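Local coordinates for NOL1/NOP2/sun family protein (Enterococcus faecium, PDB 3M4X) that probably methylates ribosomal RNA, as an RsmF-like member of the NOL1/NOP2/sun family that joins a Rossmann-type methyltransferase domain to a C-terminal PUA-like domain, at residues T234-F237 against E241-E244; S271-V276 against T282-P287. All coordinates share one frame; numbering follows the deposited sequence.

Overall arrangement
Both contacts lie in the Rossmann-type methyltransferase domain and follow each other along the chain: contact 1 closes the turn between strand 228-234 and helix 243-252, and contact 2 sets W273 of the loop after strand 267-268 against R284 and W286, on and just after strand 283-285. Their centres are about 8 Å apart. R284 ties them together, with its NE in a salt bridge to OE2 of E243 at 2.7 Å and its NH2 in a probable hydrogen bond to the carbonyl O of F237 at 2.9 Å. Relatives of this enzyme keep a catalytic cysteine in a Thr-Cys sequence like that of contact 1, which therefore probably borders the active site, with contact 2 next to it.

Contact 1. Residues T234-F237 against E241-E244; sequences TCTF and ENEE
T236 is turned with OG1 trans to its own backbone N (chi1 -163°), which delivers the methyl CG2 to E241, whose CG lies trans to its carbonyl carbon (chi1 -61°). The two side chains meet at about a right angle. CG2 of T236 touches both CB of E241, at 3.8 Å, and the carboxylate, where OE1 of E241 is 3.5 Å away. The polar groups are served by a neighbour: the OG of S186 is hydrogen-bonded to OG1 of T236 and to OE1 of E241, linking the two side chains through a third. The side chain of E241 also touches P206 and C209 of helix 205-222. This is the turn that carries the chain from the end of strand 228-234 into helix 243-252, part of a Rossmann-type domain. Between T234 and T236 it presents C235, which touches C185; RNA cytosine-5 methyltransferases of this family keep a catalytic cysteine in such a Thr-Cys sequence. N242 stands at the N-cap position of the helix, yet its side chain makes no capping bond and reaches back over the turn instead. There OD1 of N242 comes 3.1 Å from the carbonyl O of T236, and OD1 of N242 is 3.6 Å from the carbonyl O of F237. Oxygen facing oxygen brings no bond, and the amide N is modelled too close to the methyl of T234, so the orientation of this carboxamide is doubtful. The carbonyl O of E241 accepts a hydrogen bond from the hydroxyl of Y232.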
loop_
_atom_site.group_PDB
_atom_site.type_symbol
_atom_site.label_atom_id
_atom_site.label_comp_id
_atom_site.label_asym_id
_atom_site.label_seq_id
_atom_site.Cartn_x
_atom_site.Cartn_y
_atom_site.Cartn_z
ATOM N N THR A 234 -8.345 -12.251 -2.897
ATOM C CA THR A 234 -9.448 -11.947 -3.765
ATOM C C THR A 234 -10.560 -11.335 -2.915
ATOM O O THR A 234 -10.643 -11.604 -1.719
ATOM C CB THR A 234 -9.872 -13.261 -4.454
ATOM O OG1 THR A 234 -9.657 -13.160 -5.870
ATOM C CG2 THR A 234 -11.293 -13.613 -4.132
ATOM N N CYS A 235 -11.388 -10.481 -3.506
ATOM C CA CYS A 235 -12.544 -9.961 -2.783
ATOM C C CYS A 235 -13.831 -10.560 -3.344
ATOM O O CYS A 235 -14.810 -9.868 -3.586
ATOM C CB CYS A 235 -12.578 -8.426 -2.791
ATOM S SG CYS A 235 -12.668 -7.670 -4.426
ATOM N N THR A 236 -13.812 -11.866 -3.564
ATOM C CA THR A 236 -14.965 -12.558 -4.096
ATOM C C THR A 236 -15.097 -13.870 -3.359
ATOM O O THR A 236 -14.147 -14.321 -2.715
ATOM C CB THR A 236 -14.842 -12.814 -5.609
ATOM O OG1 THR A 236 -16.137 -13.116 -6.142
ATOM C CG2 THR A 236 -13.870 -13.983 -5.906
ATOM N N PHE A 237 -16.272 -14.477 -3.459
ATOM C CA PHE A 237 -16.569 -15.711 -2.738
ATOM C C PHE A 237 -16.407 -16.954 -3.612
ATOM O O PHE A 237 -16.326 -18.075 -3.101
ATOM C CB PHE A 237 -18.004 -15.673 -2.171
ATOM C CG PHE A 237 -18.261 -14.519 -1.245
ATOM C CD1 PHE A 237 -19.088 -13.469 -1.631
ATOM C CD2 PHE A 237 -17.672 -14.476 0.008
ATOM C CE1 PHE A 237 -19.326 -12.398 -0.778
ATOM C CE2 PHE A 237 -17.894 -13.404 0.865
ATOM C CZ PHE A 237 -18.728 -12.364 0.473
ATOM N N GLU A 241 -12.423 -18.820 -8.195
ATOM C CA GLU A 241 -11.351 -17.833 -8.052
ATOM C C GLU A 241 -10.506 -17.994 -6.793
ATOM O O GLU A 241 -9.492 -17.327 -6.633
ATOM C CB GLU A 241 -11.926 -16.422 -8.103
ATOM C CG GLU A 241 -12.610 -16.125 -9.408
ATOM C CD GLU A 241 -13.471 -14.910 -9.329
ATOM O OE1 GLU A 241 -14.705 -15.065 -9.171
ATOM O OE2 GLU A 241 -12.913 -13.797 -9.412
ATOM N N ASN A 242 -10.931 -18.887 -5.909
ATOM C CA ASN A 242 -10.272 -19.088 -4.635
ATOM C C ASN A 242 -9.659 -20.485 -4.517
ATOM O O ASN A 242 -8.513 -20.697 -4.917
ATOM C CB ASN A 242 -11.257 -18.829 -3.491
ATOM C CG ASN A 242 -11.832 -17.407 -3.513
ATOM O OD1 ASN A 242 -12.861 -17.131 -2.890
ATOM N ND2 ASN A 242 -11.172 -16.507 -4.231
ATOM N N GLU A 243 -10.405 -21.435 -3.961
ATOM C CA GLU A 243 -9.870 -22.791 -3.778
ATOM C C GLU A 243 -9.404 -23.441 -5.084
ATOM O O GLU A 243 -8.480 -24.252 -5.075
ATOM C CB GLU A 243 -10.885 -23.728 -3.106
ATOM C CG GLU A 243 -11.189 -23.435 -1.648
ATOM C CD GLU A 243 -12.299 -22.402 -1.468
ATOM O OE1 GLU A 243 -12.740 -21.824 -2.483
ATOM O OE2 GLU A 243 -12.724 -22.163 -0.310
ATOM N N GLU A 244 -10.054 -23.122 -6.200
ATOM C CA GLU A 244 -9.685 -23.767 -7.457
ATOM C C GLU A 244 -8.383 -23.176 -7.995
ATOM O O GLU A 244 -7.570 -23.900 -8.554
ATOM C CB GLU A 244 -10.813 -23.717 -8.495
ATOM C CG GLU A 244 -11.996 -24.623 -8.141
ATOM C CD GLU A 244 -13.086 -24.652 -9.222
ATOM O OE1 GLU A 244 -12.770 -24.392 -10.398
ATOM O OE2 GLU A 244 -14.257 -24.942 -8.891
#

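Contact 2. Residues S271-V276 against T282-P287; sequences SEWGSV and TIRIWP
W273 drives the edge of its indole into the angle between R284 and W286. From CB the side chain heads for the strand, with CG trans to the carbonyl carbon (chi1 -67°), and the six-membered ring leads. CE3 is the first atom to make contact, 3.3 Å from NH2 of R284. Next along the rim, CZ3 points at the middle of the guanidinium, 3.3 Å from CZ of R284 and 3.5 Å from its NE. At the far corner CH2 turns to the other tryptophan, 3.8 Å from CZ2 of W286 and 4.0 Å from its CH2. The indole edge thus stands on one face of the guanidinium, the two planes 80° apart; the pi cloud of W273 is not turned to the charge. The two tryptophans, coming from opposite directions, meet rim to rim, each near the plane of the other. R284 runs straight from CG to NE before its last torsion swings the guanidinium across (chi4 -86°). Its NE is in a salt bridge with E243 and its NH2 is probably hydrogen-bonded to the carbonyl O of F237, which should limit rotation of the face that W273 abuts. W286 in turn lies with its ring parallel to that of F237. Strand 283-285 runs antiparallel between strands 267-268 and 295-302; the loop that bears W273 lies over the start of helix 243-252, with V276 packing farther along that helix, while just past the strand P287 packs on F27, A30 and L31 of helix 24-33.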
loop_
_atom_site.group_PDB
_atom_site.type_symbol
_atom_site.label_atom_id
_atom_site.label_comp_id
_atom_site.label_asym_id
_atom_site.label_seq_id
_atom_site.Cartn_x
_atom_site.Cartn_y
_atom_site.Cartn_z
ATOM N N SER A 271 -12.128 -27.636 1.611
ATOM C CA SER A 271 -11.472 -28.656 0.807
ATOM C C SER A 271 -12.378 -29.149 -0.324
ATOM O O SER A 271 -11.907 -29.403 -1.434
ATOM C CB SER A 271 -11.019 -29.821 1.680
ATOM O OG SER A 271 -12.131 -30.427 2.308
ATOM N N GLU A 272 -13.681 -29.262 -0.059
ATOM C CA GLU A 272 -14.600 -29.762 -1.082
ATOM C C GLU A 272 -14.743 -28.799 -2.263
ATOM O O GLU A 272 -15.257 -29.169 -3.310
ATOM C CB GLU A 272 -15.975 -30.119 -0.492
ATOM C CG GLU A 272 -16.805 -28.927 0.018
ATOM C CD GLU A 272 -16.515 -28.577 1.471
ATOM O OE1 GLU A 272 -15.455 -28.994 1.991
ATOM O OE2 GLU A 272 -17.352 -27.885 2.099
ATOM N N TRP A 273 -14.274 -27.565 -2.108
ATOM C CA TRP A 273 -14.291 -26.628 -3.234
ATOM C C TRP A 273 -12.995 -26.631 -4.054
ATOM O O TRP A 273 -12.879 -25.916 -5.049
ATOM C CB TRP A 273 -14.626 -25.212 -2.762
ATOM C CG TRP A 273 -16.020 -25.090 -2.245
ATOM C CD1 TRP A 273 -17.039 -25.996 -2.400
ATOM C CD2 TRP A 273 -16.564 -23.996 -1.503
ATOM N NE1 TRP A 273 -18.176 -25.532 -1.793
ATOM C CE2 TRP A 273 -17.918 -24.308 -1.229
ATOM C CE3 TRP A 273 -16.043 -22.786 -1.030
ATOM C CZ2 TRP A 273 -18.758 -23.453 -0.510
ATOM C CZ3 TRP A 273 -16.882 -21.934 -0.316
ATOM C CH2 TRP A 273 -18.224 -22.275 -0.064
ATOM N N GLY A 274 -12.026 -27.444 -3.646
ATOM C CA GLY A 274 -10.761 -27.531 -4.365
ATOM C C GLY A 274 -10.443 -28.949 -4.790
ATOM O O GLY A 274 -11.327 -29.813 -4.787
ATOM N N SER A 275 -9.188 -29.203 -5.156
ATOM C CA SER A 275 -8.776 -30.555 -5.514
ATOM C C SER A 275 -7.426 -30.963 -4.946
ATOM O O SER A 275 -6.826 -31.913 -5.430
ATOM C CB SER A 275 -8.789 -30.757 -7.033
ATOM O OG SER A 275 -7.901 -29.883 -7.695
ATOM N N VAL A 276 -6.948 -30.260 -3.922
ATOM C CA VAL A 276 -5.685 -30.633 -3.291
ATOM C C VAL A 276 -5.823 -30.554 -1.782
ATOM O O VAL A 276 -6.770 -29.969 -1.288
ATOM C CB VAL A 276 -4.505 -29.732 -3.752
ATOM C CG1 VAL A 276 -4.386 -29.759 -5.262
ATOM C CG2 VAL A 276 -4.689 -28.288 -3.241
ATOM N N THR A 282 -6.127 -22.041 4.119
ATOM C CA THR A 282 -6.488 -20.770 3.511
ATOM C C THR A 282 -7.647 -20.136 4.298
ATOM O O THR A 282 -8.340 -20.813 5.061
ATOM C CB THR A 282 -6.813 -20.926 2.011
ATOM O OG1 THR A 282 -8.060 -21.610 1.844
ATOM C CG2 THR A 282 -5.691 -21.724 1.303
ATOM N N ILE A 283 -7.837 -18.833 4.122
ATOM C CA ILE A 283 -8.724 -18.055 4.983
ATOM C C ILE A 283 -9.890 -17.485 4.211
ATOM O O ILE A 283 -9.708 -16.869 3.165
ATOM C CB ILE A 283 -7.999 -16.844 5.581
ATOM C CG1 ILE A 283 -6.956 -17.270 6.613
ATOM C CG2 ILE A 283 -8.997 -15.857 6.178
ATOM C CD1 ILE A 283 -6.151 -16.081 7.144
ATOM N N ARG A 284 -11.086 -17.680 4.746
ATOM C CA ARG A 284 -12.266 -17.041 4.193
ATOM C C ARG A 284 -12.860 -16.065 5.189
ATOM O O ARG A 284 -12.881 -16.311 6.391
ATOM C CB ARG A 284 -13.318 -18.070 3.761
ATOM C CG ARG A 284 -13.128 -18.563 2.330
ATOM C CD ARG A 284 -14.141 -19.648 1.978
ATOM N NE ARG A 284 -14.064 -20.049 0.577
ATOM C CZ ARG A 284 -14.701 -19.440 -0.424
ATOM N NH1 ARG A 284 -15.479 -18.386 -0.194
ATOM N NH2 ARG A 284 -14.555 -19.887 -1.664
ATOM N N ILE A 285 -13.345 -14.950 4.674
ATOM C CA ILE A 285 -14.084 -14.014 5.495
ATOM C C ILE A 285 -15.491 -13.891 4.917
ATOM O O ILE A 285 -15.669 -13.456 3.778
ATOM C CB ILE A 285 -13.357 -12.650 5.583
ATOM C CG1 ILE A 285 -12.033 -12.826 6.331
ATOM C CG2 ILE A 285 -14.225 -11.620 6.297
ATOM C CD1 ILE A 285 -11.186 -11.605 6.372
ATOM N N TRP A 286 -16.475 -14.329 5.693
ATOM C CA TRP A 286 -17.877 -14.294 5.281
ATOM C C TRP A 286 -18.587 -13.178 6.051
ATOM O O TRP A 286 -18.417 -13.058 7.265
ATOM C CB TRP A 286 -18.566 -15.623 5.593
ATOM C CG TRP A 286 -18.101 -16.853 4.814
ATOM C CD1 TRP A 286 -17.286 -17.855 5.269
ATOM C CD2 TRP A 286 -18.487 -17.230 3.480
ATOM N NE1 TRP A 286 -17.119 -18.813 4.294
ATOM C CE2 TRP A 286 -17.850 -18.458 3.190
ATOM C CE3 TRP A 286 -19.303 -16.649 2.504
ATOM C CZ2 TRP A 286 -17.998 -19.107 1.961
ATOM C CZ3 TRP A 286 -19.448 -17.294 1.284
ATOM C CH2 TRP A 286 -18.801 -18.513 1.023
ATOM N N PRO A 287 -19.385 -12.360 5.350
ATOM C CA PRO A 287 -20.036 -11.189 5.961
ATOM C C PRO A 287 -21.062 -11.575 7.034
ATOM O O PRO A 287 -21.314 -10.818 7.965
ATOM C CB PRO A 287 -20.749 -10.515 4.779
ATOM C CG PRO A 287 -20.250 -11.202 3.538
ATOM C CD PRO A 287 -19.767 -12.550 3.942
#